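Local coordinates for protein glucose-6-phosphate 1-dehydrogenase (PDB 4LGV) that probably catalyses the NADP-dependent oxidation of glucose 6-phosphate to 6-phosphogluconolactone, the first step of the oxidative pentose phosphate pathway, at residues L257-P267 / L276-M287; V375-R385 / A476-Q484. One frame throughout, in Å; residues are numbered along the deposited sequence.

Interaction 1 joins two successive helices of the C-terminal domain and is almost wholly buried, whereas interaction 2, partly buried, ties the last modelled residues of the chain to a hairpin of the large mixed sheet. The two lie about 21 Å apart, centre to centre, and meet where V263 packs on L376 and V259 on I378: helix 246-264 presents one side to interaction 1 and these two valines to the sheet. Their chemistry differs accordingly. Within 257-267 / 276-287, methyl, methionine and phenyl groups interlock around one lysine-amide bond; within 375-385 / 476-484, a single tryptophan between two arginines does most of the work.

Interaction 1: residues L257-P267 / L276-M287; sequences LQVLALVAMEP and LNDKKAEVFRAM
L257 and F284 meet where helix 246-264 crosses helix 273-284, two consecutive helices of the C-terminal domain joined by a short connection; the axes of their segments pass 8.8 Å apart at 103°, so close contact is concentrated near the crossing. The phenyl edge of F284 points at the L257 backbone, with CE1 3.2 Å from the carbonyl O of L257, an approach suited to the slightly positive ring hydrogens. Beside it, Q258 sends its amide across K280 at about a right angle. K280 NZ donates to Q258 OE1 over 2.8 Å, in the carbonyl plane, and also to N277 OD1 of its own helix, so two amide oxygens hold the buried ammonium; a water accepts a weak bond from Q258 NE2 and donates to N277 OD1. L260 CD2 and M287 CE reach toward each other end to end. A261 lies at the closest backbone approach, its CA 5.2 Å from that of K280; its small methyl suits this place, with CB meeting F284 CZ and K280 CB. L262 lies alongside K280, its CD2 against K280 CE. At M265, the first residue to leave helical geometry, CG stands between the backbone N and the carbonyl carbon (chi1 63°), and the extended chain carries CE to L276 CD1 at 3.7 Å. V283 CG2 presses on M265 CA at 3.5 Å. Beyond the helix, the backbone carbonyls of E266 and P267 lie against K279 CD; the K279 ammonium bridges to E282 and, more strongly, to E282 of the second subunit, while the E266 carboxylate pairs with R329. A water completes the join, taking the N-H of E266 at 2.9 Å and donating to K279 O and E282 OE1.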
loop_
_atom_site.group_PDB
_atom_site.type_symbol
_atom_site.label_atom_id
_atom_site.label_comp_id
_atom_site.label_asym_id
_atom_site.label_seq_id
_atom_site.Cartn_x
_atom_site.Cartn_y
_atom_site.Cartn_z
ATOM N N LEU A 257 26.748 -6.312 9.587
ATOM C CA LEU A 257 25.885 -6.998 8.615
ATOM C C LEU A 257 24.803 -7.819 9.304
ATOM O O LEU A 257 23.680 -7.906 8.821
ATOM C CB LEU A 257 26.716 -7.866 7.683
ATOM C CG LEU A 257 27.503 -7.071 6.624
ATOM C CD1 LEU A 257 28.373 -7.997 5.784
ATOM C CD2 LEU A 257 26.545 -6.329 5.719
ATOM N N GLN A 258 25.096 -8.363 10.461
ATOM C CA GLN A 258 24.053 -9.075 11.228
ATOM C C GLN A 258 22.980 -8.091 11.727
ATOM O O GLN A 258 21.822 -8.421 11.758
ATOM C CB GLN A 258 24.672 -9.839 12.410
ATOM C CG GLN A 258 25.425 -11.102 11.982
ATOM C CD GLN A 258 24.551 -12.332 11.984
ATOM O OE1 GLN A 258 23.676 -12.496 12.853
ATOM N NE2 GLN A 258 24.781 -13.223 11.024
ATOM N N VAL A 259 23.414 -6.902 12.139
ATOM C CA VAL A 259 22.499 -5.844 12.577
ATOM C C VAL A 259 21.586 -5.413 11.403
ATOM O O VAL A 259 20.376 -5.335 11.560
ATOM C CB VAL A 259 23.232 -4.614 13.105
ATOM C CG1 VAL A 259 22.326 -3.402 13.167
ATOM C CG2 VAL A 259 23.733 -4.879 14.509
ATOM N N LEU A 260 22.194 -5.214 10.240
ATOM C CA LEU A 260 21.430 -4.902 9.052
ATOM C C LEU A 260 20.390 -5.976 8.787
ATOM O O LEU A 260 19.227 -5.684 8.520
ATOM C CB LEU A 260 22.377 -4.734 7.869
ATOM C CG LEU A 260 21.682 -4.571 6.539
ATOM C CD1 LEU A 260 20.786 -3.332 6.586
ATOM C CD2 LEU A 260 22.685 -4.417 5.431
ATOM N N ALA A 261 20.797 -7.232 8.874
ATOM C CA ALA A 261 19.876 -8.325 8.593
ATOM C C ALA A 261 18.693 -8.345 9.529
ATOM O O ALA A 261 17.561 -8.597 9.115
ATOM C CB ALA A 261 20.590 -9.661 8.628
ATOM N N LEU A 262 18.943 -8.048 10.800
ATOM C CA LEU A 262 17.854 -7.988 11.766
ATOM C C LEU A 262 16.872 -6.887 11.379
ATOM O O LEU A 262 15.677 -7.028 11.564
ATOM C CB LEU A 262 18.384 -7.704 13.155
ATOM C CG LEU A 262 19.049 -8.862 13.839
ATOM C CD1 LEU A 262 19.617 -8.450 15.196
ATOM C CD2 LEU A 262 18.104 -10.024 14.059
ATOM N N VAL A 263 17.405 -5.768 10.895
ATOM C CA VAL A 263 16.606 -4.611 10.543
ATOM C C VAL A 263 15.826 -4.895 9.273
ATOM O O VAL A 263 14.716 -4.424 9.126
ATOM C CB VAL A 263 17.516 -3.365 10.333
ATOM C CG1 VAL A 263 16.761 -2.239 9.670
ATOM C CG2 VAL A 263 18.020 -2.873 11.679
ATOM N N ALA A 264 16.419 -5.666 8.370
ATOM C CA ALA A 264 15.887 -5.831 7.007
ATOM C C ALA A 264 15.130 -7.124 6.717
ATOM O O ALA A 264 14.371 -7.199 5.745
ATOM C CB ALA A 264 16.997 -5.702 6.049
ATOM N N MET A 265 15.300 -8.137 7.552
ATOM C CA MET A 265 14.726 -9.464 7.266
ATOM C C MET A 265 13.217 -9.486 7.292
ATOM O O MET A 265 12.569 -8.676 7.988
ATOM C CB MET A 265 15.218 -10.500 8.263
ATOM C CG MET A 265 14.816 -10.231 9.692
ATOM S SD MET A 265 15.538 -11.354 10.887
ATOM C CE MET A 265 14.654 -10.789 12.337
ATOM N N GLU A 266 12.686 -10.462 6.549
ATOM C CA GLU A 266 11.304 -10.863 6.663
ATOM C C GLU A 266 11.093 -11.516 8.043
ATOM O O GLU A 266 12.021 -12.065 8.632
ATOM C CB GLU A 266 10.922 -11.855 5.555
ATOM C CG GLU A 266 11.142 -11.307 4.168
ATOM C CD GLU A 266 10.337 -10.056 3.869
ATOM O OE1 GLU A 266 9.131 -10.014 4.232
ATOM O OE2 GLU A 266 10.872 -9.121 3.229
ATOM N N PRO A 267 9.853 -11.488 8.536
ATOM C CA PRO A 267 9.599 -12.090 9.817
ATOM C C PRO A 267 9.779 -13.602 9.808
ATOM O O PRO A 267 9.249 -14.254 8.960
ATOM C CB PRO A 267 8.107 -11.749 10.085
ATOM C CG PRO A 267 7.545 -11.417 8.760
ATOM C CD PRO A 267 8.652 -10.845 7.956
ATOM N N LEU A 276 15.171 -17.892 12.829
ATOM C CA LEU A 276 15.702 -16.570 12.771
ATOM C C LEU A 276 16.876 -16.502 11.768
ATOM O O LEU A 276 16.955 -15.627 10.926
ATOM C CB LEU A 276 16.183 -16.140 14.170
ATOM C CG LEU A 276 17.106 -14.930 14.235
ATOM C CD1 LEU A 276 16.398 -13.701 13.697
ATOM C CD2 LEU A 276 17.609 -14.687 15.671
ATOM N N ASN A 277 17.771 -17.458 11.873
ATOM C CA ASN A 277 18.903 -17.545 10.987
ATOM C C ASN A 277 18.544 -17.852 9.515
ATOM O O ASN A 277 19.219 -17.358 8.653
ATOM C CB ASN A 277 19.902 -18.560 11.550
ATOM C CG ASN A 277 20.669 -17.996 12.713
ATOM O OD1 ASN A 277 20.937 -16.803 12.766
ATOM N ND2 ASN A 277 21.026 -18.838 13.641
ATOM N N ASP A 278 17.452 -18.588 9.254
ATOM C CA ASP A 278 16.922 -18.676 7.914
ATOM C C ASP A 278 16.608 -17.257 7.379
ATOM O O ASP A 278 16.921 -16.965 6.243
ATOM C CB ASP A 278 15.629 -19.502 7.833
ATOM C CG ASP A 278 15.862 -20.989 7.999
ATOM O OD1 ASP A 278 17.025 -21.441 8.014
ATOM O OD2 ASP A 278 14.876 -21.724 8.219
ATOM N N LYS A 279 16.026 -16.376 8.195
ATOM C CA LYS A 279 15.612 -15.098 7.659
ATOM C C LYS A 279 16.815 -14.182 7.392
ATOM O O LYS A 279 16.827 -13.445 6.416
ATOM C CB LYS A 279 14.643 -14.413 8.600
ATOM C CG LYS A 279 13.325 -15.152 8.763
ATOM C CD LYS A 279 12.460 -15.018 7.529
ATOM C CE LYS A 279 12.261 -16.302 6.786
ATOM N NZ LYS A 279 11.436 -15.981 5.565
ATOM N N LYS A 280 17.813 -14.249 8.277
ATOM C CA LYS A 280 18.975 -13.448 8.113
ATOM C C LYS A 280 19.700 -13.875 6.813
ATOM O O LYS A 280 20.111 -13.036 6.065
ATOM C CB LYS A 280 19.899 -13.587 9.315
ATOM C CG LYS A 280 19.410 -12.990 10.643
ATOM C CD LYS A 280 20.643 -12.938 11.550
ATOM C CE LYS A 280 20.417 -13.026 13.033
ATOM N NZ LYS A 280 21.441 -13.896 13.681
ATOM N N ALA A 281 19.861 -15.178 6.613
ATOM C CA ALA A 281 20.566 -15.673 5.468
ATOM C C ALA A 281 19.888 -15.188 4.186
ATOM O O ALA A 281 20.556 -14.798 3.254
ATOM C CB ALA A 281 20.646 -17.217 5.481
ATOM N N GLU A 282 18.567 -15.226 4.145
ATOM C CA GLU A 282 17.851 -14.721 2.968
ATOM C C GLU A 282 18.234 -13.290 2.609
ATOM O O GLU A 282 18.201 -12.947 1.450
ATOM C CB GLU A 282 16.334 -14.678 3.196
ATOM C CG GLU A 282 15.690 -15.998 3.152
ATOM C CD GLU A 282 14.165 -15.873 3.286
ATOM O OE1 GLU A 282 13.567 -14.720 3.584
ATOM O OE2 GLU A 282 13.591 -16.974 3.107
ATOM N N VAL A 283 18.447 -12.452 3.621
ATOM C CA VAL A 283 18.826 -11.077 3.382
ATOM C C VAL A 283 20.145 -11.066 2.637
ATOM O O VAL A 283 20.287 -10.414 1.627
ATOM C CB VAL A 283 18.986 -10.278 4.682
ATOM C CG1 VAL A 283 19.578 -8.897 4.403
ATOM C CG2 VAL A 283 17.652 -10.112 5.381
ATOM N N PHE A 284 21.124 -11.772 3.183
ATOM C CA PHE A 284 22.489 -11.717 2.649
ATOM C C PHE A 284 22.505 -12.258 1.216
ATOM O O PHE A 284 23.279 -11.773 0.367
ATOM C CB PHE A 284 23.456 -12.506 3.553
ATOM C CG PHE A 284 23.584 -11.970 4.942
ATOM C CD1 PHE A 284 23.698 -10.589 5.169
ATOM C CD2 PHE A 284 23.597 -12.830 6.022
ATOM C CE1 PHE A 284 23.829 -10.102 6.448
ATOM C CE2 PHE A 284 23.707 -12.331 7.311
ATOM C CZ PHE A 284 23.844 -10.959 7.530
ATOM N N ARG A 285 21.659 -13.242 0.939
ATOM C CA ARG A 285 21.626 -13.843 -0.421
ATOM C C ARG A 285 21.121 -12.887 -1.479
ATOM O O ARG A 285 21.325 -13.126 -2.646
ATOM C CB ARG A 285 20.821 -15.133 -0.428
ATOM C CG ARG A 285 21.631 -16.186 0.318
ATOM C CD ARG A 285 20.981 -17.530 0.409
ATOM N NE ARG A 285 20.831 -18.079 -0.928
ATOM C CZ ARG A 285 19.989 -19.047 -1.255
ATOM N NH1 ARG A 285 19.168 -19.559 -0.358
ATOM N NH2 ARG A 285 19.958 -19.477 -2.508
ATOM N N ALA A 286 20.478 -11.807 -1.078
ATOM C CA ALA A 286 19.965 -10.827 -2.005
ATOM C C ALA A 286 20.868 -9.612 -2.041
ATOM O O ALA A 286 20.518 -8.595 -2.675
ATOM C CB ALA A 286 18.539 -10.384 -1.605
ATOM N N MET A 287 22.001 -9.685 -1.364
ATOM C CA MET A 287 22.962 -8.581 -1.385
ATOM C C MET A 287 24.108 -8.882 -2.360
ATOM O O MET A 287 24.754 -9.898 -2.266
ATOM C CB MET A 287 23.575 -8.352 0.015
ATOM C CG MET A 287 22.567 -7.903 1.081
ATOM S SD MET A 287 23.219 -7.594 2.732
ATOM C CE MET A 287 24.210 -6.109 2.453
HETATM O O HOH W 1 23.266 -16.255 11.346
HETATM O O HOH W 2 14.534 -12.439 5.409
#

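Interaction 2: residues V375-R385 / A476-Q484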
loop_
_atom_site.group_PDB
_atom_site.type_symbol
_atom_site.label_atom_id
_atom_site.label_comp_id
_atom_site.label_asym_id
_atom_site.label_seq_id
_atom_site.Cartn_x
_atom_site.Cartn_y
_atom_site.Cartn_z
ATOM N N VAL A 375 15.077 6.316 13.862
ATOM C CA VAL A 375 16.426 6.083 14.353
ATOM C C VAL A 375 16.442 5.007 15.427
ATOM O O VAL A 375 15.757 5.112 16.420
ATOM C CB VAL A 375 17.020 7.356 14.921
ATOM C CG1 VAL A 375 18.489 7.159 15.207
ATOM C CG2 VAL A 375 16.866 8.518 13.946
ATOM N N LEU A 376 17.243 3.981 15.217
ATOM C CA LEU A 376 17.438 2.924 16.183
ATOM C C LEU A 376 18.848 3.012 16.771
ATOM O O LEU A 376 19.805 2.780 16.051
ATOM C CB LEU A 376 17.264 1.559 15.492
ATOM C CG LEU A 376 15.958 1.346 14.721
ATOM C CD1 LEU A 376 15.976 0.046 13.982
ATOM C CD2 LEU A 376 14.765 1.357 15.642
ATOM N N ARG A 377 18.980 3.369 18.047
ATOM C CA ARG A 377 20.241 3.261 18.727
ATOM C C ARG A 377 20.386 1.816 19.238
ATOM O O ARG A 377 19.579 1.352 20.025
ATOM C CB ARG A 377 20.350 4.261 19.902
ATOM C CG ARG A 377 21.755 4.263 20.500
ATOM C CD ARG A 377 22.042 5.393 21.497
ATOM N NE ARG A 377 21.072 5.399 22.562
ATOM C CZ ARG A 377 20.212 6.376 22.798
ATOM N NH1 ARG A 377 20.255 7.499 22.082
ATOM N NH2 ARG A 377 19.322 6.240 23.767
ATOM N N ILE A 378 21.367 1.112 18.705
ATOM C CA ILE A 378 21.612 -0.299 19.003
ATOM C C ILE A 378 22.420 -0.376 20.287
ATOM O O ILE A 378 22.223 -1.270 21.082
ATOM C CB ILE A 378 22.439 -0.962 17.867
ATOM C CG1 ILE A 378 21.719 -0.845 16.523
ATOM C CG2 ILE A 378 22.742 -2.421 18.149
ATOM C CD1 ILE A 378 20.287 -1.295 16.538
ATOM N N ASP A 379 23.336 0.574 20.473
ATOM C CA ASP A 379 24.275 0.571 21.596
ATOM C C ASP A 379 24.914 1.963 21.701
ATOM O O ASP A 379 25.097 2.642 20.684
ATOM C CB ASP A 379 25.372 -0.481 21.357
ATOM C CG ASP A 379 26.342 -0.613 22.513
ATOM O OD1 ASP A 379 25.911 -1.058 23.608
ATOM O OD2 ASP A 379 27.538 -0.254 22.337
ATOM N N PRO A 380 25.167 2.434 22.923
ATOM C CA PRO A 380 24.658 1.909 24.158
ATOM C C PRO A 380 23.258 2.360 24.366
ATOM O O PRO A 380 22.729 3.135 23.573
ATOM C CB PRO A 380 25.570 2.553 25.237
ATOM C CG PRO A 380 26.030 3.866 24.651
ATOM C CD PRO A 380 25.963 3.673 23.125
ATOM N N ASP A 381 22.650 1.877 25.452
ATOM C CA ASP A 381 21.379 2.405 25.926
ATOM C C ASP A 381 20.366 2.403 24.792
ATOM O O ASP A 381 19.900 3.449 24.325
ATOM C CB ASP A 381 21.581 3.801 26.503
ATOM C CG ASP A 381 20.362 4.329 27.175
ATOM O OD1 ASP A 381 19.390 3.559 27.381
ATOM O OD2 ASP A 381 20.355 5.542 27.492
ATOM N N PRO A 382 20.020 1.208 24.335
ATOM C CA PRO A 382 19.214 1.066 23.127
ATOM C C PRO A 382 17.886 1.819 23.193
ATOM O O PRO A 382 17.248 1.924 24.244
ATOM C CB PRO A 382 19.009 -0.443 23.007
ATOM C CG PRO A 382 20.009 -1.073 23.917
ATOM C CD PRO A 382 20.319 -0.074 24.974
ATOM N N GLY A 383 17.470 2.319 22.046
ATOM C CA GLY A 383 16.211 3.032 21.967
ATOM C C GLY A 383 15.805 3.345 20.543
ATOM O O GLY A 383 16.487 3.005 19.585
ATOM N N MET A 384 14.669 3.985 20.420
ATOM C CA MET A 384 14.184 4.399 19.143
ATOM C C MET A 384 13.792 5.846 19.192
ATOM O O MET A 384 13.178 6.309 20.122
ATOM C CB MET A 384 12.999 3.557 18.715
ATOM C CG MET A 384 12.480 4.038 17.376
ATOM S SD MET A 384 10.946 3.324 16.895
ATOM C CE MET A 384 9.911 3.740 18.289
ATOM N N ARG A 385 14.143 6.555 18.138
ATOM C CA ARG A 385 13.682 7.925 17.961
ATOM C C ARG A 385 12.936 8.044 16.656
ATOM O O ARG A 385 13.439 7.667 15.608
ATOM C CB ARG A 385 14.858 8.906 18.012
ATOM C CG ARG A 385 14.590 10.263 17.344
ATOM C CD ARG A 385 15.779 11.231 17.484
ATOM N NE ARG A 385 15.797 11.789 18.823
ATOM C CZ ARG A 385 16.681 12.658 19.290
ATOM N NH1 ARG A 385 17.687 13.085 18.541
ATOM N NH2 ARG A 385 16.568 13.076 20.553
ATOM N N ALA A 476 22.947 13.558 3.639
ATOM C CA ALA A 476 24.147 13.791 4.433
ATOM C C ALA A 476 24.183 12.910 5.673
ATOM O O ALA A 476 23.149 12.581 6.247
ATOM C CB ALA A 476 24.231 15.259 4.822
ATOM N N TRP A 477 25.374 12.484 6.074
ATOM C CA TRP A 477 25.548 11.848 7.368
ATOM C C TRP A 477 25.029 12.810 8.439
ATOM O O TRP A 477 25.425 13.963 8.462
ATOM C CB TRP A 477 27.001 11.568 7.641
ATOM C CG TRP A 477 27.642 10.522 6.740
ATOM C CD1 TRP A 477 28.539 10.761 5.764
ATOM C CD2 TRP A 477 27.486 9.108 6.793
ATOM N NE1 TRP A 477 28.932 9.596 5.177
ATOM C CE2 TRP A 477 28.283 8.564 5.777
ATOM C CE3 TRP A 477 26.710 8.260 7.550
ATOM C CZ2 TRP A 477 28.364 7.212 5.533
ATOM C CZ3 TRP A 477 26.805 6.911 7.307
ATOM C CH2 TRP A 477 27.653 6.406 6.327
ATOM N N GLN A 478 24.135 12.333 9.298
ATOM C CA GLN A 478 23.534 13.151 10.347
ATOM C C GLN A 478 24.304 12.943 11.658
ATOM O O GLN A 478 25.020 11.936 11.828
ATOM C CB GLN A 478 22.087 12.729 10.618
ATOM C CG GLN A 478 21.167 12.701 9.413
ATOM C CD GLN A 478 20.850 14.080 8.883
ATOM O OE1 GLN A 478 20.356 14.903 9.611
ATOM N NE2 GLN A 478 21.175 14.343 7.612
ATOM N N GLN A 479 24.163 13.901 12.567
ATOM C CA GLN A 479 24.685 13.728 13.934
ATOM C C GLN A 479 23.924 12.593 14.592
ATOM O O GLN A 479 22.696 12.588 14.596
ATOM C CB GLN A 479 24.582 14.980 14.824
ATOM C CG GLN A 479 25.933 15.633 15.222
ATOM C CD GLN A 479 26.737 14.938 16.360
ATOM O OE1 GLN A 479 26.194 14.242 17.249
ATOM N NE2 GLN A 479 28.051 15.158 16.333
ATOM N N PRO A 480 24.646 11.631 15.169
ATOM C CA PRO A 480 23.967 10.509 15.761
ATOM C C PRO A 480 23.203 10.878 16.989
ATOM O O PRO A 480 23.579 11.804 17.697
ATOM C CB PRO A 480 25.100 9.550 16.148
ATOM C CG PRO A 480 26.222 9.943 15.296
ATOM C CD PRO A 480 26.103 11.440 15.207
ATOM N N TRP A 481 22.143 10.118 17.243
ATOM C CA TRP A 481 21.373 10.265 18.439
ATOM C C TRP A 481 22.082 9.668 19.650
ATOM O O TRP A 481 22.122 8.461 19.810
ATOM C CB TRP A 481 20.012 9.614 18.233
ATOM C CG TRP A 481 19.162 9.648 19.427
ATOM C CD1 TRP A 481 19.035 10.647 20.322
ATOM C CD2 TRP A 481 18.264 8.631 19.823
ATOM N NE1 TRP A 481 18.127 10.326 21.266
ATOM C CE2 TRP A 481 17.625 9.080 20.991
ATOM C CE3 TRP A 481 17.938 7.365 19.312
ATOM C CZ2 TRP A 481 16.659 8.297 21.677
ATOM C CZ3 TRP A 481 16.973 6.599 19.989
ATOM C CH2 TRP A 481 16.362 7.062 21.165
ATOM N N LEU A 482 22.580 10.540 20.531
ATOM C CA LEU A 482 23.288 10.105 21.745
ATOM C C LEU A 482 22.379 9.949 22.954
ATOM O O LEU A 482 21.400 10.689 23.112
ATOM C CB LEU A 482 24.405 11.078 22.085
ATOM C CG LEU A 482 25.321 11.432 20.895
ATOM C CD1 LEU A 482 26.291 12.553 21.250
ATOM C CD2 LEU A 482 26.064 10.207 20.401
ATOM N N PRO A 483 22.764 9.040 23.877
ATOM C CA PRO A 483 22.095 8.957 25.174
ATOM C C PRO A 483 22.198 10.252 25.934
ATOM O O PRO A 483 23.174 10.971 25.762
ATOM C CB PRO A 483 22.860 7.867 25.927
ATOM C CG PRO A 483 23.782 7.209 24.939
ATOM C CD PRO A 483 23.901 8.104 23.746
ATOM N N GLN A 484 21.170 10.542 26.750
ATOM C CA GLN A 484 21.078 11.742 27.625
ATOM C C GLN A 484 21.843 11.592 28.940
ATOM O O GLN A 484 23.028 11.233 28.930
ATOM C CB GLN A 484 19.591 12.079 27.908
#
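W481 lies between two arginines of the β-hairpin 373-392, R377 over one face of its indole and R385 over the other. The two cation-pi contacts differ in geometry. R377 CZ stands 4.0 Å from the centroid of the six-membered ring, almost on its normal, yet the guanidinium is tilted by 49°, bringing NH1 down over the indole. R385 lies flatter, its plane 26° from that of the indole and centred 3.6 Å away over the pyrrole part; R385 CB adds a CH-pi contact to the six-membered ring. With CG anti to the backbone N (chi1 159°), the R385 chain runs along the indole, then bends at chi3 before the guanidinium settles over the pyrrole part; D402 pairs with its NE.

Hydrogen bonds fix the tilt of R377. Its NH1 donates to W481 O at 3.1 Å, while NE and NH2 grip D381 O side-on, each at 2.9 Å, with both acceptors near the guanidinium plane. The hairpin turn and the C-terminal tail thus share one arginine, whose delocalised charge suits both hydrogen bonding and stacking.

Apolar contacts surround this core. V375 CG1 touches W481 CE3, and P483 packs its CG on that of P380, with its backbone N over the R377 face turned from the indole. At G383 the absent side chain leaves room for the indole edge, the G383 C coming within 3.5 Å of W481 CZ3.

Such an arginine-tryptophan-arginine cation-pi sandwich here fastens the extended C-terminal tail across neighbouring antiparallel strands of the large mixed sheet in the glucose-6-phosphate dehydrogenase C-terminal domain.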